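Local structure of putative carbohydrate-active enzyme (5WH8) at residues V29-M34 with K265-N270; S212-Q217 with T240-G245; R64-T69 with I105-V110; L14-T19 with Y201-Y206. The protein probably hydrolyses O-glycosidic bonds, acting as the family 5 glycoside hydrolase (cellulase) domain of a longer, multi-modular secreted protein. All blocks are in the same frame, centred on the assembly; numbering follows the deposited sequence.

Contact 1: residues V29-M34 with K265-N270; sequences VQLRGM and KISWVN. With EDO (1,2-ethanediol), chain D; EDO (1,2-ethanediol), chain F.
The first and last strands of the (beta-alpha)8 barrel meet where Arg32, Gly33 and Met34 pair with Trp268, Val269 and Asn270, the parallel seam that closes the sheet on itself. The axes of 32-34 and 268-270 approach to 4.5 Å at 27°. Trp268 N bonds to Leu31 O at 3.0 Å, Gly33 N to Trp268 O at 2.9 Å, and Asn270 N continues the ladder to Gly33 O. One step earlier a side chain stands in for a carbonyl: Leu31 N gives a nearly straight bond (171°) to Ser267 OG at 2.8 Å. That hydroxyl in turn donates a hydrogen bond to a water, which donates to Val29 O and Lys265 O.

On the face carrying Arg32 and Trp268, chi1 of 59° sets Trp268 CG between its backbone N and carbonyl carbon and brings the indole under the arginine. Arg32 CB sits over the six-membered ring, 3.7 Å from its centroid, a CH-pi contact, and CG follows at 3.6 Å from Trp268 CE2. Gln30 NE2 reaches Ile266 O at 2.9 Å from above the carbonyl plane, while Gln30 OE1 is bonded to Ser312. Arg32 therefore spends its aliphatic part on the indole and sends its guanidinium on to the carbonyls of Gln309 and Pro310, so the charge is met by polar atoms of the C-terminal segment beyond the apolar patch.

Contact 2: residues S212-Q217 with T240-G245; sequences SGTHTQ and TTQASG. With EDO (1,2-ethanediol), chain N; EDO (1,2-ethanediol), chain L.
Thr214 reaches across to Gln242 and Ala243, and its side chain carries much of this loop-to-loop contact. Its CB stands 4.0 Å from Ala243 N and branches two ways. With chi1 at -57°, OG1 lies anti to the carbonyl carbon and accepts a hydrogen bond from Ala243 N at 2.9 Å, bent to 143°. The same oxygen lies 3.2 Å from Gln242 CA. A water 2.8 Å from Thr214 OG1 accepts from Gln242 NE2 and so joins this hydroxyl to the amide end of Gln242 as well. The other branch, CG2, rests 3.5 Å above the ring plane of His215, toward the rim; His215 ND1 is bonded to the backbone N of Tyr211.

Beside the threonine the backbones themselves come close, the CA atoms of Gly213 and Gln242 being 4.0 Å apart. Gly213 N bonds to Thr241 O at 3.0 Å, approaching from well above the carbonyl plane (67° out of it). Residues Gln242 to Gly245 form a type I beta turn, and Gln242 O is gripped from opposite faces of its plane by Gly245 N and Thr241 OG1. Segment 212-217 follows strand 204-211 and segment 240-245 follows strand 233-239; adjacent beta-to-alpha loops joined in this way belong to the C-terminal rim of a TIM barrel, the end that bears the active site in this family.

Contact 3: residues R64-T69 with I105-V110; sequences RLAIYT and IIDWHV
Strands 64-68 and 105-109 run parallel and in register from Arg64 with Ile105 to Tyr68 with His109, their axes 4.7 Å apart at closest approach and inclined by 27°. Leu65 N donates to Ile105 O at 2.8 Å, and the ladder continues through Asp107 N to Leu65 O, Ile67 N to Asp107 O and His109 N to Ile67 O. An inverse gamma turn centred on His109 then ends the regular pairing.

Side chains alternate between two faces. On one, Ile67 CD1 meets Ile106 CG2; just past the strand, Thr69 CG2 lies over the indole of Trp108, 3.6 Å from the centroid of its five-membered ring. The other face carries Arg64, Asp107 and His109 among Ala66, Tyr68 and Ile105. Arg64 is extended from CG to NE, which places its guanidinium under Asp107 OD2, 3.2 Å from Arg64 NH2. The oxygen sits over the centre of that flat group, so the salt bridge rests on charge alone; NE and NH1 of Arg64 form salt bridges with Glu145 and Glu237, and NH2 bonds to Asn148. Asp107 OD2 offers its syn lone pair to His109 ND1 at 2.7 Å. Ala66 CB covers one face of the imidazole, 4.1 Å from its centroid, while His109 CD2 stands 3.5 Å above the centre of the Tyr68 ring, the two planes 45° apart. A water lies 2.6 Å from His109 NE2 and also hydrogen-bonds Tyr68 OH.

Held at ND1 and met by water at NE2, the imidazole probably owes its orientation to Asp107, whose charge faces Arg64 on the neighbouring parallel strand.

Contact 4: residues L14-T19 with Y201-Y206; sequences LSVQGT and YDNVMY. With EDO (1,2-ethanediol), chain C; EDO (1,2-ethanediol), chain B.
Val16 lays its CG2 branch against the side chain of Met205, 3.6 Å from Met205 CG, the two chains crossing at a slant. Its other methyl, CG1, faces Val204 O at 4.0 Å and a bound 1,2-ethanediol, probably from the crystallisation liquor, whose two hydroxyls bond to Gly18 O and Val204 O.

The polar half of the contact belongs to Asn203. Its backbone is in the left-handed region just before strand 204-211, and chi1 of -79° carries CG anti to the carbonyl carbon, which brings the amide oxygen to the hairpin. Val16 N donates to Asn203 OD1 at 2.9 Å, almost straight at 175°, and Ser15 CB packs beside that oxygen at 3.4 Å. A single water completes the pairing: it donates to Val16 O and accepts from Asn203 N, each at 2.9 Å.

Strands 15-17 and 20-22 form a small antiparallel hairpin lying across the N-terminal end of the barrel, and Met21 of its second strand also touches Met205. Both backbone polar groups of Val16 are thus satisfied through one asparagine, directly at N and by way of water at O, so the hairpin is joined to the barrel strand without any direct backbone-to-backbone bond between these two segments.

From the N terminus, segment 14-19 opens contact 4 and 29-34 opens contact 1 before either has closed. Contact 3 then opens and closes locally, joining 64-69 to 105-110 across one beta-alpha-beta unit, and so falls within both larger loops. Contact 4 closes at 201-206; contact 2 runs its short course from 212-217 to 240-245, still within the span of contact 1, which closes last at 265-270. Contacts 1 and 4 therefore cross, and meet where Leu14 CD1 lies 3.7 Å from Leu31 CD1. Contacts 1 and 3 adjoin in the sheet, Met34 O to Arg64 N. Together they tie the N-terminal hairpin, the barrel seam, two neighbouring strands and the C-terminal rim.

Contact 1: residues V29-M34 with K265-N270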
# COMPACT_ATOMS: atom_id res chain seq x y z
N VAL A 29 -13.38 -6.50 6.01
CA VAL A 29 -12.49 -5.51 6.64
C VAL A 29 -12.17 -4.43 5.64
O VAL A 29 -11.87 -4.75 4.50
CB VAL A 29 -11.16 -6.17 7.13
CG1 VAL A 29 -10.12 -5.12 7.58
CG2 VAL A 29 -11.40 -7.15 8.26
N GLN A 30 -12.24 -3.17 6.08
CA GLN A 30 -11.72 -2.01 5.34
C GLN A 30 -10.62 -1.37 6.21
O GLN A 30 -10.91 -0.90 7.31
CB GLN A 30 -12.82 -0.99 5.03
CG GLN A 30 -12.28 0.30 4.38
CD GLN A 30 -13.27 1.42 4.30
OE1 GLN A 30 -14.08 1.64 5.20
NE2 GLN A 30 -13.21 2.17 3.21
N LEU A 31 -9.39 -1.35 5.70
CA LEU A 31 -8.24 -0.73 6.39
C LEU A 31 -7.99 0.66 5.83
O LEU A 31 -8.23 0.90 4.66
CB LEU A 31 -6.98 -1.57 6.21
CG LEU A 31 -7.02 -3.04 6.63
CD1 LEU A 31 -5.73 -3.76 6.24
CD2 LEU A 31 -7.33 -3.18 8.16
N ARG A 32 -7.49 1.56 6.69
CA ARG A 32 -7.17 2.93 6.33
C ARG A 32 -5.78 3.28 6.84
O ARG A 32 -5.50 3.06 8.02
CB ARG A 32 -8.21 3.91 6.91
CG ARG A 32 -9.66 3.49 6.61
CD ARG A 32 -10.69 4.41 7.32
NE ARG A 32 -10.48 4.40 8.76
CZ ARG A 32 -11.44 4.40 9.69
NH1 ARG A 32 -12.73 4.43 9.36
NH2 ARG A 32 -11.09 4.39 10.97
N GLY A 33 -4.91 3.82 6.00
CA GLY A 33 -3.60 4.21 6.51
C GLY A 33 -2.80 5.15 5.62
O GLY A 33 -3.36 5.89 4.79
N MET A 34 -1.48 5.09 5.78
CA MET A 34 -0.54 6.03 5.15
C MET A 34 0.57 5.30 4.42
O MET A 34 0.99 4.21 4.82
CB MET A 34 0.11 6.95 6.19
CG MET A 34 -0.84 7.88 6.91
SD MET A 34 -1.62 9.10 5.82
CE MET A 34 -0.22 10.05 5.20
N LYS A 265 -16.43 -1.06 0.83
CA LYS A 265 -15.50 -1.60 1.82
C LYS A 265 -14.07 -1.75 1.27
O LYS A 265 -13.37 -2.73 1.55
CB LYS A 265 -16.01 -2.96 2.32
CG LYS A 265 -15.61 -3.33 3.73
CD LYS A 265 -16.33 -2.49 4.76
CE LYS A 265 -16.22 -3.12 6.14
NZ LYS A 265 -16.70 -2.19 7.19
N ILE A 266 -13.64 -0.77 0.47
CA ILE A 266 -12.33 -0.79 -0.18
C ILE A 266 -11.31 -0.07 0.71
O ILE A 266 -11.54 1.08 1.12
CB ILE A 266 -12.41 -0.14 -1.58
CG1 ILE A 266 -13.21 -1.04 -2.52
CG2 ILE A 266 -11.02 0.14 -2.18
CD1 ILE A 266 -13.55 -0.42 -3.85
N SER A 267 -10.21 -0.76 1.00
CA SER A 267 -9.13 -0.22 1.81
C SER A 267 -8.35 0.86 1.07
O SER A 267 -8.23 0.82 -0.18
CB SER A 267 -8.16 -1.33 2.24
OG SER A 267 -8.80 -2.29 3.10
N TRP A 268 -7.81 1.82 1.84
CA TRP A 268 -7.10 2.97 1.27
C TRP A 268 -5.87 3.39 2.05
O TRP A 268 -5.80 3.22 3.28
CB TRP A 268 -8.06 4.16 1.11
CG TRP A 268 -8.79 4.76 2.27
CD1 TRP A 268 -10.13 4.66 2.51
CD2 TRP A 268 -8.27 5.68 3.26
NE1 TRP A 268 -10.48 5.43 3.59
CE2 TRP A 268 -9.36 6.06 4.07
CE3 TRP A 268 -7.00 6.22 3.54
CZ2 TRP A 268 -9.23 6.96 5.13
CZ3 TRP A 268 -6.87 7.07 4.60
CH2 TRP A 268 -7.97 7.45 5.37
N VAL A 269 -4.89 3.90 1.30
CA VAL A 269 -3.59 4.31 1.81
C VAL A 269 -3.23 5.66 1.15
O VAL A 269 -3.14 5.75 -0.06
CB VAL A 269 -2.51 3.27 1.49
CG1 VAL A 269 -1.18 3.68 2.06
CG2 VAL A 269 -2.92 1.87 2.02
N ASN A 270 -3.03 6.69 1.97
CA ASN A 270 -2.77 8.05 1.47
C ASN A 270 -1.29 8.34 1.21
O ASN A 270 -0.42 8.03 2.05
CB ASN A 270 -3.32 9.09 2.49
CG ASN A 270 -3.05 10.52 2.08
OD1 ASN A 270 -2.30 11.23 2.74
ND2 ASN A 270 -3.68 10.97 1.00
C1 EDO D . -13.88 7.28 6.64
O1 EDO D . -15.11 6.52 6.65
C2 EDO D . -13.25 7.21 5.25
O2 EDO D . -13.02 5.84 4.89
C1 EDO F . -18.26 -3.24 10.47
O1 EDO F . -17.26 -3.66 9.54
C2 EDO F . -17.99 -1.80 10.87
O2 EDO F . -18.15 -0.94 9.73
O HOH W 1 -10.95 -3.80 2.15

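Contact 2: residues S212-Q217 with T240-G245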
# COMPACT_ATOMS: atom_id res chain seq x y z
N SER A 212 -7.36 12.99 -6.45
CA SER A 212 -8.69 13.62 -6.51
C SER A 212 -8.73 14.90 -7.35
O SER A 212 -9.81 15.36 -7.72
CB SER A 212 -9.21 13.88 -5.09
OG SER A 212 -8.52 14.89 -4.44
N GLY A 213 -7.57 15.46 -7.67
CA GLY A 213 -7.50 16.58 -8.59
C GLY A 213 -7.43 16.21 -10.06
O GLY A 213 -7.46 17.09 -10.94
N THR A 214 -7.40 14.90 -10.34
CA THR A 214 -7.15 14.39 -11.67
C THR A 214 -8.22 13.36 -12.09
O THR A 214 -8.71 13.41 -13.22
CB THR A 214 -5.76 13.74 -11.74
OG1 THR A 214 -4.77 14.72 -11.34
CG2 THR A 214 -5.43 13.24 -13.13
N HIS A 215 -8.55 12.44 -11.20
CA HIS A 215 -9.40 11.29 -11.55
C HIS A 215 -10.76 11.42 -10.90
O HIS A 215 -10.87 11.72 -9.72
CB HIS A 215 -8.74 9.98 -11.13
CG HIS A 215 -7.32 9.87 -11.59
ND1 HIS A 215 -6.25 9.94 -10.73
CD2 HIS A 215 -6.80 9.75 -12.83
CE1 HIS A 215 -5.13 9.86 -11.42
NE2 HIS A 215 -5.43 9.73 -12.69
N THR A 216 -11.81 11.20 -11.68
CA THR A 216 -13.16 11.36 -11.17
C THR A 216 -14.04 10.18 -11.65
O THR A 216 -13.62 9.03 -11.54
CB THR A 216 -13.72 12.75 -11.57
OG1 THR A 216 -15.06 12.90 -11.09
CG2 THR A 216 -13.66 12.96 -13.05
N GLN A 217 -15.24 10.46 -12.16
CA GLN A 217 -16.20 9.40 -12.47
C GLN A 217 -15.67 8.30 -13.38
O GLN A 217 -15.93 7.12 -13.15
CB GLN A 217 -17.45 9.97 -13.14
CG GLN A 217 -18.51 8.88 -13.43
CD GLN A 217 -19.69 9.38 -14.23
OE1 GLN A 217 -20.14 10.51 -14.06
NE2 GLN A 217 -20.18 8.54 -15.16
N THR A 240 -4.82 13.80 -2.46
CA THR A 240 -5.83 14.85 -2.41
C THR A 240 -5.57 15.94 -3.45
O THR A 240 -6.32 16.91 -3.54
CB THR A 240 -5.86 15.49 -1.02
OG1 THR A 240 -4.54 16.00 -0.75
CG2 THR A 240 -6.24 14.49 0.05
N THR A 241 -4.48 15.79 -4.17
CA THR A 241 -4.01 16.75 -5.17
C THR A 241 -4.22 16.19 -6.58
O THR A 241 -4.74 15.08 -6.76
CB THR A 241 -2.51 17.03 -4.95
OG1 THR A 241 -1.83 15.77 -5.03
CG2 THR A 241 -2.26 17.66 -3.61
N GLN A 242 -3.80 16.95 -7.59
CA GLN A 242 -3.54 16.37 -8.89
C GLN A 242 -2.42 15.31 -8.79
O GLN A 242 -1.66 15.25 -7.81
CB GLN A 242 -3.18 17.46 -9.90
CG GLN A 242 -4.31 18.45 -10.16
CD GLN A 242 -3.98 19.44 -11.23
OE1 GLN A 242 -3.93 20.67 -10.98
NE2 GLN A 242 -3.76 18.96 -12.43
N ALA A 243 -2.31 14.49 -9.83
CA ALA A 243 -1.41 13.34 -9.81
C ALA A 243 0.09 13.63 -9.61
O ALA A 243 0.84 12.74 -9.23
CB ALA A 243 -1.61 12.54 -11.08
N SER A 244 0.53 14.87 -9.86
CA SER A 244 1.92 15.26 -9.60
C SER A 244 2.27 15.32 -8.13
O SER A 244 3.44 15.33 -7.77
CB SER A 244 2.19 16.63 -10.20
OG SER A 244 1.35 17.57 -9.58
N GLY A 245 1.27 15.43 -7.27
CA GLY A 245 1.50 15.51 -5.84
C GLY A 245 1.64 16.91 -5.26
O GLY A 245 1.90 17.04 -4.05
C1 EDO N . -10.36 9.89 -15.42
O1 EDO N . -11.22 9.84 -14.26
C2 EDO N . -9.19 8.90 -15.38
O2 EDO N . -9.47 7.69 -16.08
C1 EDO L . 2.94 9.93 -6.45
O1 EDO L . 2.68 11.33 -6.71
C2 EDO L . 4.12 9.53 -7.33
O2 EDO L . 3.91 8.18 -7.80
O HOH W 2 -4.38 16.53 -13.41

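Contact 3: residues R64-T69 with I105-V110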
# COMPACT_ATOMS: atom_id res chain seq x y z
N ARG A 64 2.48 1.64 4.43
CA ARG A 64 3.05 1.14 3.18
C ARG A 64 4.49 1.64 3.01
O ARG A 64 4.76 2.83 3.10
CB ARG A 64 2.16 1.59 2.01
CG ARG A 64 2.69 1.29 0.62
CD ARG A 64 1.67 1.81 -0.34
NE ARG A 64 1.81 1.53 -1.77
CZ ARG A 64 2.05 2.44 -2.72
NH1 ARG A 64 2.36 3.70 -2.45
NH2 ARG A 64 2.01 2.06 -3.98
N LEU A 65 5.38 0.68 2.74
CA LEU A 65 6.79 0.93 2.50
C LEU A 65 7.01 1.01 1.00
O LEU A 65 7.07 -0.00 0.31
CB LEU A 65 7.64 -0.19 3.14
CG LEU A 65 7.45 -0.43 4.63
CD1 LEU A 65 8.23 -1.66 5.03
CD2 LEU A 65 7.86 0.74 5.46
N ALA A 66 7.13 2.24 0.50
CA ALA A 66 7.34 2.48 -0.93
C ALA A 66 8.83 2.36 -1.24
O ALA A 66 9.60 3.29 -0.99
CB ALA A 66 6.83 3.85 -1.32
N ILE A 67 9.21 1.20 -1.78
CA ILE A 67 10.60 0.87 -2.06
C ILE A 67 10.87 1.18 -3.54
O ILE A 67 10.63 0.35 -4.41
CB ILE A 67 10.86 -0.60 -1.73
CG1 ILE A 67 10.59 -0.86 -0.25
CG2 ILE A 67 12.30 -1.00 -2.06
CD1 ILE A 67 10.02 -2.21 0.00
N TYR A 68 11.29 2.41 -3.82
CA TYR A 68 11.55 2.80 -5.20
C TYR A 68 12.59 1.88 -5.80
O TYR A 68 13.56 1.55 -5.13
CB TYR A 68 12.05 4.23 -5.30
CG TYR A 68 10.97 5.29 -5.38
CD1 TYR A 68 10.21 5.61 -4.27
CD2 TYR A 68 10.75 5.99 -6.56
CE1 TYR A 68 9.25 6.60 -4.33
CE2 TYR A 68 9.79 6.97 -6.63
CZ TYR A 68 9.05 7.28 -5.51
OH TYR A 68 8.09 8.28 -5.58
N THR A 69 12.39 1.46 -7.05
CA THR A 69 13.36 0.60 -7.70
C THR A 69 14.42 1.46 -8.38
O THR A 69 15.60 1.11 -8.41
CB THR A 69 12.70 -0.35 -8.71
OG1 THR A 69 12.12 0.40 -9.78
CG2 THR A 69 11.63 -1.20 -8.05
N ILE A 105 2.44 -3.02 4.15
CA ILE A 105 2.60 -3.33 2.72
C ILE A 105 4.05 -3.13 2.33
O ILE A 105 4.60 -2.03 2.52
CB ILE A 105 1.73 -2.44 1.82
CG1 ILE A 105 0.25 -2.61 2.15
CG2 ILE A 105 1.96 -2.80 0.36
CD1 ILE A 105 -0.67 -1.62 1.42
N ILE A 106 4.66 -4.19 1.80
CA ILE A 106 5.97 -4.15 1.17
C ILE A 106 5.72 -3.87 -0.30
O ILE A 106 5.18 -4.74 -1.02
CB ILE A 106 6.73 -5.48 1.37
CG1 ILE A 106 6.93 -5.75 2.87
CG2 ILE A 106 8.09 -5.44 0.64
CD1 ILE A 106 7.62 -7.09 3.19
N ASP A 107 6.04 -2.65 -0.73
CA ASP A 107 5.72 -2.20 -2.10
C ASP A 107 6.97 -2.07 -2.97
O ASP A 107 7.84 -1.21 -2.73
CB ASP A 107 4.93 -0.87 -1.99
CG ASP A 107 4.99 -0.00 -3.23
OD1 ASP A 107 5.04 -0.50 -4.38
OD2 ASP A 107 4.97 1.24 -3.03
N TRP A 108 7.09 -2.96 -3.96
CA TRP A 108 8.14 -2.89 -4.98
C TRP A 108 7.72 -1.79 -5.97
O TRP A 108 6.88 -1.99 -6.87
CB TRP A 108 8.30 -4.25 -5.66
CG TRP A 108 9.39 -4.37 -6.70
CD1 TRP A 108 9.22 -4.49 -8.06
CD2 TRP A 108 10.81 -4.43 -6.47
NE1 TRP A 108 10.44 -4.63 -8.68
CE2 TRP A 108 11.43 -4.59 -7.73
CE3 TRP A 108 11.60 -4.35 -5.32
CZ2 TRP A 108 12.81 -4.66 -7.87
CZ3 TRP A 108 12.97 -4.44 -5.46
CH2 TRP A 108 13.57 -4.58 -6.72
N HIS A 109 8.27 -0.60 -5.76
CA HIS A 109 7.66 0.64 -6.25
C HIS A 109 8.20 1.02 -7.61
O HIS A 109 8.99 1.96 -7.72
CB HIS A 109 7.86 1.76 -5.21
CG HIS A 109 6.98 2.98 -5.39
ND1 HIS A 109 5.71 3.04 -4.86
CD2 HIS A 109 7.21 4.20 -5.94
CE1 HIS A 109 5.19 4.23 -5.09
NE2 HIS A 109 6.08 4.96 -5.75
N VAL A 110 7.78 0.27 -8.63
CA VAL A 110 8.11 0.58 -10.04
C VAL A 110 7.37 1.86 -10.47
O VAL A 110 6.24 2.09 -10.04
CB VAL A 110 7.76 -0.58 -11.00
CG1 VAL A 110 8.41 -1.86 -10.56
CG2 VAL A 110 6.28 -0.77 -11.14
O HOH W 3 5.52 7.45 -6.24
O HOH W 4 10.99 3.14 -9.28

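Contact 4: residues L14-T19 with Y201-Y206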
# COMPACT_ATOMS: atom_id res chain seq x y z
N LEU A 14 -5.41 -11.74 7.22
CA LEU A 14 -6.43 -11.38 6.24
C LEU A 14 -6.35 -12.31 5.01
O LEU A 14 -5.27 -12.83 4.68
CB LEU A 14 -6.27 -9.92 5.80
CG LEU A 14 -6.11 -8.89 6.91
CD1 LEU A 14 -5.82 -7.47 6.34
CD2 LEU A 14 -7.35 -8.90 7.84
N SER A 15 -7.48 -12.53 4.35
CA SER A 15 -7.51 -13.24 3.08
C SER A 15 -8.53 -12.59 2.13
O SER A 15 -9.23 -11.65 2.50
CB SER A 15 -7.83 -14.72 3.30
OG SER A 15 -9.13 -14.88 3.81
N VAL A 16 -8.59 -13.09 0.90
CA VAL A 16 -9.53 -12.58 -0.10
C VAL A 16 -10.64 -13.58 -0.37
O VAL A 16 -10.36 -14.73 -0.68
CB VAL A 16 -8.79 -12.25 -1.43
CG1 VAL A 16 -9.69 -11.48 -2.38
CG2 VAL A 16 -7.52 -11.47 -1.14
N GLN A 17 -11.89 -13.13 -0.24
CA GLN A 17 -13.08 -13.93 -0.58
C GLN A 17 -13.93 -13.16 -1.59
O GLN A 17 -14.55 -12.16 -1.26
CB GLN A 17 -13.91 -14.26 0.66
CG GLN A 17 -13.32 -15.33 1.57
CD GLN A 17 -14.26 -15.71 2.71
OE1 GLN A 17 -15.37 -15.19 2.83
NE2 GLN A 17 -13.81 -16.63 3.56
N GLY A 18 -13.93 -13.63 -2.84
CA GLY A 18 -14.58 -12.91 -3.92
C GLY A 18 -13.98 -11.53 -4.07
O GLY A 18 -12.76 -11.39 -4.20
N THR A 19 -14.83 -10.51 -4.02
CA THR A 19 -14.35 -9.15 -4.19
C THR A 19 -13.95 -8.48 -2.88
O THR A 19 -13.59 -7.29 -2.89
CB THR A 19 -15.41 -8.24 -4.82
OG1 THR A 19 -16.56 -8.21 -3.95
CG2 THR A 19 -15.79 -8.76 -6.21
N TYR A 201 -4.39 -17.31 -9.45
CA TYR A 201 -3.94 -17.60 -8.09
C TYR A 201 -4.97 -17.16 -7.06
O TYR A 201 -5.72 -16.22 -7.30
CB TYR A 201 -2.61 -16.88 -7.81
CG TYR A 201 -1.52 -17.16 -8.80
CD1 TYR A 201 -0.81 -18.34 -8.77
CD2 TYR A 201 -1.19 -16.23 -9.78
CE1 TYR A 201 0.21 -18.60 -9.69
CE2 TYR A 201 -0.19 -16.47 -10.69
CZ TYR A 201 0.50 -17.66 -10.65
OH TYR A 201 1.50 -17.88 -11.58
N ASP A 202 -4.98 -17.82 -5.90
CA ASP A 202 -5.79 -17.41 -4.75
C ASP A 202 -5.18 -16.20 -4.01
O ASP A 202 -3.97 -15.94 -4.10
CB ASP A 202 -5.93 -18.55 -3.73
CG ASP A 202 -6.60 -19.79 -4.29
OD1 ASP A 202 -7.54 -19.66 -5.11
OD2 ASP A 202 -6.20 -20.91 -3.88
N ASN A 203 -6.01 -15.52 -3.22
CA ASN A 203 -5.57 -14.43 -2.33
C ASN A 203 -4.80 -13.37 -3.11
O ASN A 203 -3.71 -12.94 -2.71
CB ASN A 203 -4.73 -14.98 -1.17
CG ASN A 203 -5.57 -15.58 -0.08
OD1 ASN A 203 -6.68 -15.13 0.18
ND2 ASN A 203 -5.07 -16.64 0.53
N VAL A 204 -5.39 -12.93 -4.21
CA VAL A 204 -4.85 -11.84 -5.02
C VAL A 204 -5.86 -10.69 -5.08
O VAL A 204 -7.06 -10.89 -5.30
CB VAL A 204 -4.48 -12.29 -6.46
CG1 VAL A 204 -4.07 -11.12 -7.34
CG2 VAL A 204 -3.37 -13.32 -6.41
N MET A 205 -5.34 -9.47 -4.90
CA MET A 205 -6.10 -8.24 -5.07
C MET A 205 -5.42 -7.39 -6.15
O MET A 205 -4.27 -7.64 -6.49
CB MET A 205 -6.20 -7.45 -3.75
CG MET A 205 -6.81 -8.29 -2.62
SD MET A 205 -6.93 -7.41 -1.04
CE MET A 205 -8.33 -6.37 -1.37
N TYR A 206 -6.15 -6.41 -6.70
CA TYR A 206 -5.70 -5.59 -7.81
C TYR A 206 -5.66 -4.12 -7.40
O TYR A 206 -6.58 -3.60 -6.74
CB TYR A 206 -6.61 -5.80 -9.03
CG TYR A 206 -6.53 -7.21 -9.57
CD1 TYR A 206 -7.25 -8.25 -8.97
CD2 TYR A 206 -5.69 -7.52 -10.63
CE1 TYR A 206 -7.15 -9.55 -9.45
CE2 TYR A 206 -5.60 -8.84 -11.11
CZ TYR A 206 -6.31 -9.83 -10.49
OH TYR A 206 -6.22 -11.14 -10.97
C1 EDO C . -10.94 -12.12 -6.65
O1 EDO C . -10.63 -12.61 -5.33
C2 EDO C . -9.66 -11.64 -7.31
O2 EDO C . -9.32 -10.33 -6.82
C1 EDO B . -2.14 -11.12 4.95
O1 EDO B . -1.42 -10.83 3.77
C2 EDO B . -2.36 -9.85 5.74
O2 EDO B . -2.94 -10.20 6.98
O HOH W 5 -8.84 -15.85 -2.87